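Local atomic coordinates of cytoplasmic protein (Cryptococcus neoformans var. grubii serotype A, PDB entry 7LPO), a protein that probably hydrolyses steryl beta-glucosides, acting as a sterylglucosidase of glycoside hydrolase family 5. Residues G112-Y116 / H239-A243; C448-Y454 / P516-I522; T749-W753 / Y764-V768. All blocks are in the same frame, centred on the assembly; numbering follows the deposited sequence.

Interaction 1: residues G112-Y116 / H239-A243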
loop_
_atom_site.group_PDB
_atom_site.type_symbol
_atom_site.label_atom_id
_atom_site.label_comp_id
_atom_site.label_asym_id
_atom_site.label_seq_id
_atom_site.Cartn_x
_atom_site.Cartn_y
_atom_site.Cartn_z
ATOM N N GLY A 112 -15.054 -18.205 9.474
ATOM C CA GLY A 112 -15.710 -18.959 8.433
ATOM C C GLY A 112 -16.581 -18.047 7.600
ATOM O O GLY A 112 -16.827 -16.890 7.962
ATOM N N PRO A 113 -17.076 -18.552 6.467
ATOM C CA PRO A 113 -17.950 -17.727 5.617
ATOM C C PRO A 113 -19.121 -17.134 6.384
ATOM O O PRO A 113 -19.899 -17.864 7.006
ATOM C CB PRO A 113 -18.436 -18.701 4.535
ATOM C CG PRO A 113 -17.524 -19.868 4.592
ATOM C CD PRO A 113 -16.882 -19.916 5.944
ATOM N N LYS A 114 -19.244 -15.808 6.350
ATOM C CA LYS A 114 -20.321 -15.055 6.985
ATOM C C LYS A 114 -20.314 -15.152 8.505
ATOM O O LYS A 114 -21.310 -14.800 9.146
ATOM C CB LYS A 114 -21.683 -15.484 6.432
ATOM C CG LYS A 114 -21.937 -14.918 5.040
ATOM C CD LYS A 114 -23.109 -15.573 4.350
ATOM C CE LYS A 114 -23.202 -15.104 2.904
ATOM N NZ LYS A 114 -24.531 -15.417 2.297
ATOM N N GLU A 115 -19.203 -15.593 9.093
ATOM C CA GLU A 115 -18.973 -15.540 10.536
ATOM C C GLU A 115 -18.049 -14.357 10.795
ATOM O O GLU A 115 -16.826 -14.498 10.819
ATOM C CB GLU A 115 -18.363 -16.842 11.039
ATOM C CG GLU A 115 -19.338 -17.984 11.224
ATOM C CD GLU A 115 -18.676 -19.203 11.875
ATOM O OE1 GLU A 115 -18.149 -20.075 11.137
ATOM O OE2 GLU A 115 -18.684 -19.294 13.128
ATOM N N TYR A 116 -18.625 -13.175 10.984
ATOM C CA TYR A 116 -17.859 -11.944 11.065
ATOM C C TYR A 116 -17.415 -11.671 12.499
ATOM O O TYR A 116 -18.195 -11.818 13.446
ATOM C CB TYR A 116 -18.685 -10.770 10.528
ATOM C CG TYR A 116 -19.138 -10.952 9.095
ATOM C CD1 TYR A 116 -18.221 -10.973 8.052
ATOM C CD2 TYR A 116 -20.484 -11.106 8.787
ATOM C CE1 TYR A 116 -18.630 -11.144 6.741
ATOM C CE2 TYR A 116 -20.904 -11.282 7.485
ATOM C CZ TYR A 116 -19.970 -11.296 6.465
ATOM O OH TYR A 116 -20.391 -11.473 5.173
ATOM N N HIS A 239 -17.997 -12.580 -0.892
ATOM C CA HIS A 239 -17.636 -12.683 0.522
ATOM C C HIS A 239 -16.689 -11.554 0.925
ATOM O O HIS A 239 -16.802 -11.001 2.025
ATOM C CB HIS A 239 -17.022 -14.057 0.821
ATOM C CG HIS A 239 -18.040 -15.136 1.042
ATOM N ND1 HIS A 239 -18.570 -15.881 0.010
ATOM C CD2 HIS A 239 -18.637 -15.587 2.173
ATOM C CE1 HIS A 239 -19.447 -16.745 0.495
ATOM N NE2 HIS A 239 -19.513 -16.583 1.805
ATOM N N PHE A 240 -15.773 -11.166 0.033
ATOM C CA PHE A 240 -14.864 -10.066 0.353
ATOM C C PHE A 240 -15.617 -8.744 0.449
ATOM O O PHE A 240 -15.419 -7.966 1.389
ATOM C CB PHE A 240 -13.753 -9.978 -0.699
ATOM C CG PHE A 240 -12.947 -8.710 -0.623
ATOM C CD1 PHE A 240 -12.044 -8.506 0.408
ATOM C CD2 PHE A 240 -13.107 -7.718 -1.570
ATOM C CE1 PHE A 240 -11.313 -7.330 0.484
ATOM C CE2 PHE A 240 -12.383 -6.556 -1.502
ATOM C CZ PHE A 240 -11.481 -6.359 -0.480
ATOM N N ILE A 241 -16.492 -8.475 -0.520
ATOM C CA ILE A 241 -17.271 -7.242 -0.516
ATOM C C ILE A 241 -18.242 -7.223 0.659
ATOM O O ILE A 241 -18.461 -6.176 1.282
ATOM C CB ILE A 241 -17.989 -7.082 -1.872
ATOM C CG1 ILE A 241 -16.939 -6.897 -2.979
ATOM C CG2 ILE A 241 -18.967 -5.914 -1.844
ATOM C CD1 ILE A 241 -17.491 -6.901 -4.395
ATOM N N ASP A 242 -18.820 -8.379 0.997
ATOM C CA ASP A 242 -19.698 -8.449 2.164
ATOM C C ASP A 242 -18.930 -8.166 3.447
ATOM O O ASP A 242 -19.440 -7.494 4.348
ATOM C CB ASP A 242 -20.357 -9.827 2.260
ATOM C CG ASP A 242 -21.550 -9.982 1.331
ATOM O OD1 ASP A 242 -21.846 -9.037 0.563
ATOM O OD2 ASP A 242 -22.185 -11.070 1.358
ATOM N N ALA A 243 -17.714 -8.698 3.568
ATOM C CA ALA A 243 -16.968 -8.512 4.807
ATOM C C ALA A 243 -16.593 -7.052 4.997
ATOM O O ALA A 243 -16.811 -6.485 6.073
ATOM C CB ALA A 243 -15.726 -9.394 4.819
HETATM O O HOH W 1 -18.672 -12.566 3.775
HETATM O O HOH W 2 -22.911 -10.964 4.749
#
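Pro113, within a type II beta turn from Gly112 to Glu115 closed by the bond from Glu115 N to Gly112 O, and Tyr116, directly after it, both meet one side of helix 232-254. The contact joins this helix to the loop between helices 105-109 and 118-133, in the part of the chain with the family 5 cellulase (TIM-barrel) sequence. Van der Waals contacts come first. Pro113 CB rests 3.6 Å from His239 NE2, and the extended chain of Lys114 crosses the imidazole at about a right angle with CE its nearest atom. Farther along, Tyr116 CE1 makes an apolar contact with Ala243, 3.7 Å from CA and 3.9 Å from CB. Lys114 NZ stays 5.0 Å from Asp242 OD2, too long for a salt bridge, whereas Asp242 OD1 is held by a salt bridge to Arg415 and His239 ND1 bonds to Phe235 O. Direct polar bonding is replaced by water. The Tyr116 ring stands 69° from the Asp242 carboxylate plane and brings OH to 3.3 Å from Asp242 CB. This hydroxyl donates to one water, 2.5 Å from OH, which in turn donates a hydrogen bond to His239 O; a second water donates to OH and, weakly, to Asp242 OD2.

Interaction 2: residues C448-Y454 / P516-I522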
loop_
_atom_site.group_PDB
_atom_site.type_symbol
_atom_site.label_atom_id
_atom_site.label_comp_id
_atom_site.label_asym_id
_atom_site.label_seq_id
_atom_site.Cartn_x
_atom_site.Cartn_y
_atom_site.Cartn_z
ATOM N N CYS A 448 -10.594 10.095 -5.744
ATOM C CA CYS A 448 -9.189 10.464 -5.637
ATOM C C CYS A 448 -8.382 9.266 -6.105
ATOM O O CYS A 448 -8.657 8.138 -5.699
ATOM C CB CYS A 448 -8.821 10.844 -4.191
ATOM S SG CYS A 448 -7.047 11.146 -3.875
ATOM N N SER A 449 -7.409 9.504 -6.966
ATOM C CA SER A 449 -6.524 8.451 -7.437
ATOM C C SER A 449 -5.503 8.152 -6.347
ATOM O O SER A 449 -4.950 9.074 -5.742
ATOM C CB SER A 449 -5.833 8.897 -8.728
ATOM O OG SER A 449 -5.052 7.849 -9.268
ATOM N N SER A 450 -5.261 6.869 -6.077
ATOM C CA SER A 450 -4.413 6.462 -4.954
ATOM C C SER A 450 -3.388 5.422 -5.385
ATOM O O SER A 450 -3.314 4.334 -4.813
ATOM C CB SER A 450 -5.271 5.939 -3.801
ATOM O OG SER A 450 -6.023 4.786 -4.166
ATOM N N PRO A 451 -2.536 5.744 -6.351
ATOM C CA PRO A 451 -1.464 4.812 -6.715
ATOM C C PRO A 451 -0.430 4.690 -5.603
ATOM O O PRO A 451 -0.310 5.541 -4.717
ATOM C CB PRO A 451 -0.854 5.451 -7.965
ATOM C CG PRO A 451 -0.993 6.941 -7.689
ATOM C CD PRO A 451 -2.340 7.075 -6.960
ATOM N N HIS A 452 0.331 3.604 -5.662
ATOM C CA HIS A 452 1.518 3.448 -4.836
ATOM C C HIS A 452 2.757 3.733 -5.675
ATOM O O HIS A 452 2.750 3.577 -6.898
ATOM C CB HIS A 452 1.595 2.044 -4.235
ATOM C CG HIS A 452 0.405 1.685 -3.398
ATOM N ND1 HIS A 452 0.229 0.431 -2.858
ATOM C CD2 HIS A 452 -0.666 2.417 -3.006
ATOM C CE1 HIS A 452 -0.903 0.401 -2.179
ATOM N NE2 HIS A 452 -1.464 1.593 -2.249
ATOM N N PHE A 453 3.814 4.192 -5.015
ATOM C CA PHE A 453 5.097 4.356 -5.679
ATOM C C PHE A 453 6.224 4.015 -4.725
ATOM O O PHE A 453 6.273 4.536 -3.607
ATOM C CB PHE A 453 5.318 5.775 -6.197
ATOM C CG PHE A 453 6.665 5.954 -6.825
ATOM C CD1 PHE A 453 6.859 5.659 -8.161
ATOM C CD2 PHE A 453 7.751 6.371 -6.075
ATOM C CE1 PHE A 453 8.106 5.796 -8.744
ATOM C CE2 PHE A 453 8.997 6.510 -6.663
ATOM C CZ PHE A 453 9.168 6.213 -7.999
ATOM N N TYR A 454 7.142 3.172 -5.181
ATOM C CA TYR A 454 8.358 2.860 -4.450
ATOM C C TYR A 454 9.557 3.072 -5.356
ATOM O O TYR A 454 9.516 2.727 -6.539
ATOM C CB TYR A 454 8.354 1.415 -3.939
ATOM C CG TYR A 454 7.414 1.198 -2.780
ATOM C CD1 TYR A 454 7.832 1.405 -1.476
ATOM C CD2 TYR A 454 6.104 0.791 -2.992
ATOM C CE1 TYR A 454 6.970 1.221 -0.413
ATOM C CE2 TYR A 454 5.244 0.597 -1.939
ATOM C CZ TYR A 454 5.683 0.814 -0.651
ATOM O OH TYR A 454 4.833 0.606 0.405
ATOM N N PRO A 516 -8.185 14.782 -7.160
ATOM C CA PRO A 516 -6.887 14.770 -6.478
ATOM C C PRO A 516 -6.155 13.456 -6.698
ATOM O O PRO A 516 -6.726 12.452 -7.125
ATOM C CB PRO A 516 -7.244 14.961 -4.999
ATOM C CG PRO A 516 -8.700 15.384 -4.985
ATOM C CD PRO A 516 -9.315 14.789 -6.221
ATOM N N THR A 517 -4.859 13.487 -6.407
ATOM C CA THR A 517 -4.019 12.301 -6.373
ATOM C C THR A 517 -3.389 12.185 -4.990
ATOM O O THR A 517 -2.944 13.185 -4.416
ATOM C CB THR A 517 -2.917 12.351 -7.431
ATOM O OG1 THR A 517 -3.489 12.557 -8.728
ATOM C CG2 THR A 517 -2.121 11.045 -7.418
ATOM N N LEU A 518 -3.345 10.964 -4.458
ATOM C CA LEU A 518 -2.714 10.707 -3.172
ATOM C C LEU A 518 -1.880 9.450 -3.313
ATOM O O LEU A 518 -2.388 8.418 -3.757
ATOM C CB LEU A 518 -3.763 10.559 -2.075
ATOM C CG LEU A 518 -3.316 10.369 -0.627
ATOM C CD1 LEU A 518 -4.454 10.714 0.330
ATOM C CD2 LEU A 518 -2.869 8.951 -0.399
ATOM N N VAL A 519 -0.600 9.536 -2.961
ATOM C CA VAL A 519 0.288 8.383 -3.079
ATOM C C VAL A 519 0.049 7.523 -1.843
ATOM O O VAL A 519 0.578 7.798 -0.764
ATOM C CB VAL A 519 1.755 8.787 -3.219
ATOM C CG1 VAL A 519 2.617 7.547 -3.332
ATOM C CG2 VAL A 519 1.950 9.698 -4.436
ATOM N N GLY A 520 -0.761 6.474 -2.000
ATOM C CA GLY A 520 -1.225 5.722 -0.845
ATOM C C GLY A 520 -0.141 4.965 -0.111
ATOM O O GLY A 520 -0.310 4.652 1.072
ATOM N N GLU A 521 0.939 4.620 -0.795
ATOM C CA GLU A 521 2.103 4.022 -0.161
ATOM C C GLU A 521 3.367 4.562 -0.809
ATOM O O GLU A 521 3.462 4.636 -2.038
ATOM C CB GLU A 521 2.118 2.496 -0.282
ATOM C CG GLU A 521 0.987 1.771 0.389
ATOM C CD GLU A 521 1.193 0.252 0.375
ATOM O OE1 GLU A 521 2.341 -0.200 0.130
ATOM O OE2 GLU A 521 0.202 -0.480 0.590
ATOM N N ILE A 522 4.346 4.903 0.025
ATOM C CA ILE A 522 5.681 5.283 -0.428
ATOM C C ILE A 522 6.604 5.148 0.771
ATOM O O ILE A 522 6.199 5.426 1.905
ATOM C CB ILE A 522 5.696 6.712 -1.027
ATOM C CG1 ILE A 522 7.111 7.104 -1.474
ATOM C CG2 ILE A 522 5.167 7.737 -0.041
ATOM C CD1 ILE A 522 7.139 8.276 -2.428
#
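Over one face of the His452 imidazole lies Glu521, its CG 3.5 Å from the ring centroid and almost on the normal, a CH-pi contact. The carboxylate continues this stack, only 24° from the ring plane, with OE2 3.1 Å from His452 CE1. Tyr454 meets the same carboxylate quite differently: the planes stand 84° apart, Glu521 OE1 lies at the phenol edge, and Tyr454 OH donates to its anti side at 2.6 Å. With CG beside the backbone N (chi1 -63°) and an extended chain beyond, Glu521 reaches both rings. The nitrogen of a bound Tris, probably from the crystallisation liquor, hydrogen-bonds to Glu521 OE1 and Tyr454 OH, while Arg100 forms a salt bridge with OE2 and Glu271 bonds His452 ND1; such a pocket at the C-terminal strand ends is characteristic of the family 5 TIM barrel. Its strands 447-449 and 518-522 meet through a single parallel bridge, Ser449 with Thr517, made by Ser449 N to Pro516 O and Leu518 N to Ser449 O. Gly520 N then bonds Pro451 O where the chain turns a corner, and Phe453 N bonds Glu521 O nearly straight. Phe453 turns its edge to Ile522 CD1, 4.2 Å from CD2.

Interaction 3: residues T749-W753 / Y764-V768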
loop_
_atom_site.group_PDB
_atom_site.type_symbol
_atom_site.label_atom_id
_atom_site.label_comp_id
_atom_site.label_asym_id
_atom_site.label_seq_id
_atom_site.Cartn_x
_atom_site.Cartn_y
_atom_site.Cartn_z
ATOM N N THR A 749 3.142 25.898 13.776
ATOM C CA THR A 749 2.219 26.386 12.762
ATOM C C THR A 749 2.626 27.781 12.317
ATOM O O THR A 749 2.891 28.653 13.154
ATOM C CB THR A 749 0.782 26.420 13.296
ATOM O OG1 THR A 749 0.439 25.146 13.856
ATOM C CG2 THR A 749 -0.214 26.763 12.182
ATOM N N LEU A 750 2.670 27.983 11.003
ATOM C CA LEU A 750 2.821 29.295 10.393
ATOM C C LEU A 750 1.510 29.669 9.717
ATOM O O LEU A 750 0.942 28.865 8.970
ATOM C CB LEU A 750 3.960 29.288 9.376
ATOM C CG LEU A 750 4.040 30.494 8.446
ATOM C CD1 LEU A 750 4.186 31.763 9.243
ATOM C CD2 LEU A 750 5.202 30.316 7.502
ATOM N N ARG A 751 1.025 30.879 9.987
ATOM C CA ARG A 751 -0.224 31.375 9.422
ATOM C C ARG A 751 0.097 32.555 8.526
ATOM O O ARG A 751 0.837 33.453 8.928
ATOM C CB ARG A 751 -1.207 31.782 10.521
ATOM C CG ARG A 751 -1.649 30.612 11.377
ATOM C CD ARG A 751 -2.838 30.959 12.263
ATOM N NE ARG A 751 -3.346 29.766 12.942
ATOM C CZ ARG A 751 -2.928 29.350 14.136
ATOM N NH1 ARG A 751 -2.001 30.035 14.795
ATOM N NH2 ARG A 751 -3.437 28.250 14.676
ATOM N N TRP A 752 -0.465 32.556 7.319
ATOM C CA TRP A 752 -0.061 33.468 6.254
ATOM C C TRP A 752 -1.300 34.087 5.621
ATOM O O TRP A 752 -2.016 33.426 4.857
ATOM C CB TRP A 752 0.786 32.720 5.229
ATOM C CG TRP A 752 1.369 33.572 4.153
ATOM C CD1 TRP A 752 1.534 34.927 4.169
ATOM C CD2 TRP A 752 1.875 33.123 2.891
ATOM N NE1 TRP A 752 2.109 35.348 2.996
ATOM C CE2 TRP A 752 2.324 34.258 2.193
ATOM C CE3 TRP A 752 1.988 31.872 2.284
ATOM C CZ2 TRP A 752 2.882 34.176 0.927
ATOM C CZ3 TRP A 752 2.538 31.796 1.029
ATOM C CH2 TRP A 752 2.983 32.937 0.364
ATOM N N TRP A 753 -1.561 35.348 5.958
ATOM C CA TRP A 753 -2.652 36.112 5.371
ATOM C C TRP A 753 -2.124 36.923 4.198
ATOM O O TRP A 753 -1.029 37.493 4.271
ATOM C CB TRP A 753 -3.280 37.078 6.378
ATOM C CG TRP A 753 -3.926 36.468 7.583
ATOM C CD1 TRP A 753 -5.255 36.255 7.775
ATOM C CD2 TRP A 753 -3.275 36.038 8.778
ATOM N NE1 TRP A 753 -5.477 35.709 9.013
ATOM C CE2 TRP A 753 -4.273 35.559 9.648
ATOM C CE3 TRP A 753 -1.943 36.007 9.197
ATOM C CZ2 TRP A 753 -3.980 35.051 10.906
ATOM C CZ3 TRP A 753 -1.656 35.506 10.448
ATOM C CH2 TRP A 753 -2.664 35.039 11.286
ATOM N N TYR A 764 2.417 34.052 -5.397
ATOM C CA TYR A 764 3.062 34.514 -4.179
ATOM C C TYR A 764 4.063 33.463 -3.703
ATOM O O TYR A 764 3.954 32.279 -4.027
ATOM C CB TYR A 764 2.027 34.768 -3.088
ATOM C CG TYR A 764 0.939 35.758 -3.421
ATOM C CD1 TYR A 764 0.950 36.482 -4.600
ATOM C CD2 TYR A 764 -0.099 35.981 -2.529
ATOM C CE1 TYR A 764 -0.049 37.397 -4.883
ATOM C CE2 TYR A 764 -1.094 36.876 -2.802
ATOM C CZ TYR A 764 -1.071 37.582 -3.978
ATOM O OH TYR A 764 -2.080 38.481 -4.228
ATOM N N THR A 765 5.049 33.907 -2.927
ATOM C CA THR A 765 6.069 33.003 -2.415
ATOM C C THR A 765 6.344 33.304 -0.950
ATOM O O THR A 765 6.211 34.441 -0.487
ATOM C CB THR A 765 7.394 33.102 -3.198
ATOM O OG1 THR A 765 7.970 34.410 -3.026
ATOM C CG2 THR A 765 7.168 32.825 -4.676
ATOM N N ILE A 766 6.757 32.267 -0.229
ATOM C CA ILE A 766 7.177 32.384 1.160
ATOM C C ILE A 766 8.405 31.507 1.334
ATOM O O ILE A 766 8.427 30.364 0.864
ATOM C CB ILE A 766 6.056 31.980 2.144
ATOM C CG1 ILE A 766 6.467 32.343 3.571
ATOM C CG2 ILE A 766 5.725 30.501 2.039
ATOM C CD1 ILE A 766 5.297 32.462 4.531
ATOM N N GLU A 767 9.429 32.045 1.993
ATOM C CA GLU A 767 10.674 31.332 2.236
ATOM C C GLU A 767 10.974 31.323 3.728
ATOM O O GLU A 767 10.775 32.327 4.419
ATOM C CB GLU A 767 11.825 31.966 1.464
ATOM C CG GLU A 767 11.548 32.087 -0.023
ATOM C CD GLU A 767 12.442 33.098 -0.708
ATOM O OE1 GLU A 767 13.616 32.758 -0.969
ATOM O OE2 GLU A 767 11.969 34.228 -0.986
ATOM N N VAL A 768 11.452 30.181 4.212
ATOM C CA VAL A 768 11.687 29.955 5.631
ATOM C C VAL A 768 13.037 29.276 5.793
ATOM O O VAL A 768 13.418 28.428 4.978
ATOM C CB VAL A 768 10.572 29.088 6.251
ATOM C CG1 VAL A 768 10.861 28.806 7.735
ATOM C CG2 VAL A 768 9.216 29.746 6.072
#
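Strands 749-753 and 764-768 run roughly antiparallel, at 153°, but their axes come no closer than 10.5 Å, a separation bridged by side chains. Trp752 and Ile766 carry most of the contact. With CG anti to the backbone N (chi1 -175°), the indole stretches across toward the opposing strand, and Ile766 slides past it in the opposite direction. Ile766 CB sits over the face of the six-membered ring, 3.8 Å from its centroid and 18° off the normal, a CH-pi contact. The isoleucine branches spread over the same ring system: CG2 approaches Trp752 CZ3 to 3.6 Å, while CD1 lies above the indole plane nearer the rim, 3.9 Å from Trp752 CD2. This is the interior of a beta sandwich in the family 5 C-terminal domain. Strand 749-753 pairs with 742-746 and 707-710 in one layer, whereas 761-770 lies between 689-696 and 734-738 in the other. The far end of the indole touches the opposing backbone, with Trp752 CZ2 3.6 Å from Thr765 O, and CH2 meets Tyr764 CB at 4.0 Å. Its polar edge is used elsewhere, NE1 donating to His740 O. Tyr764 directs its ring away from the indole, and its OH bonds Pro755 O. Leu750 supplies a second apolar contact: CD2 meets Ile766 CD1 tip to tip at 3.7 Å and stands 4.3 Å from Val768 CG2.

Overall arrangement
The three contacts illustrate how chemistry follows place in a fold. Interaction 2, about 9 Å from the centre of the chain, is buried and combines backbone pairing with a polar pocket occupied by Tris. Interaction 1, about 28 Å from it between centres, is partly buried, joins a turn to a helix, and relies on bridging waters and a few van der Waals contacts. Interaction 3 is again buried, but within the C-terminal domain and almost wholly apolar, made by side chains between two layers instead of by paired strands. Interactions 1 and 3 lie on opposite sides of the chain's centre, about 49 Å apart between centres. No helix or strand is common to two contacts, and none touches another.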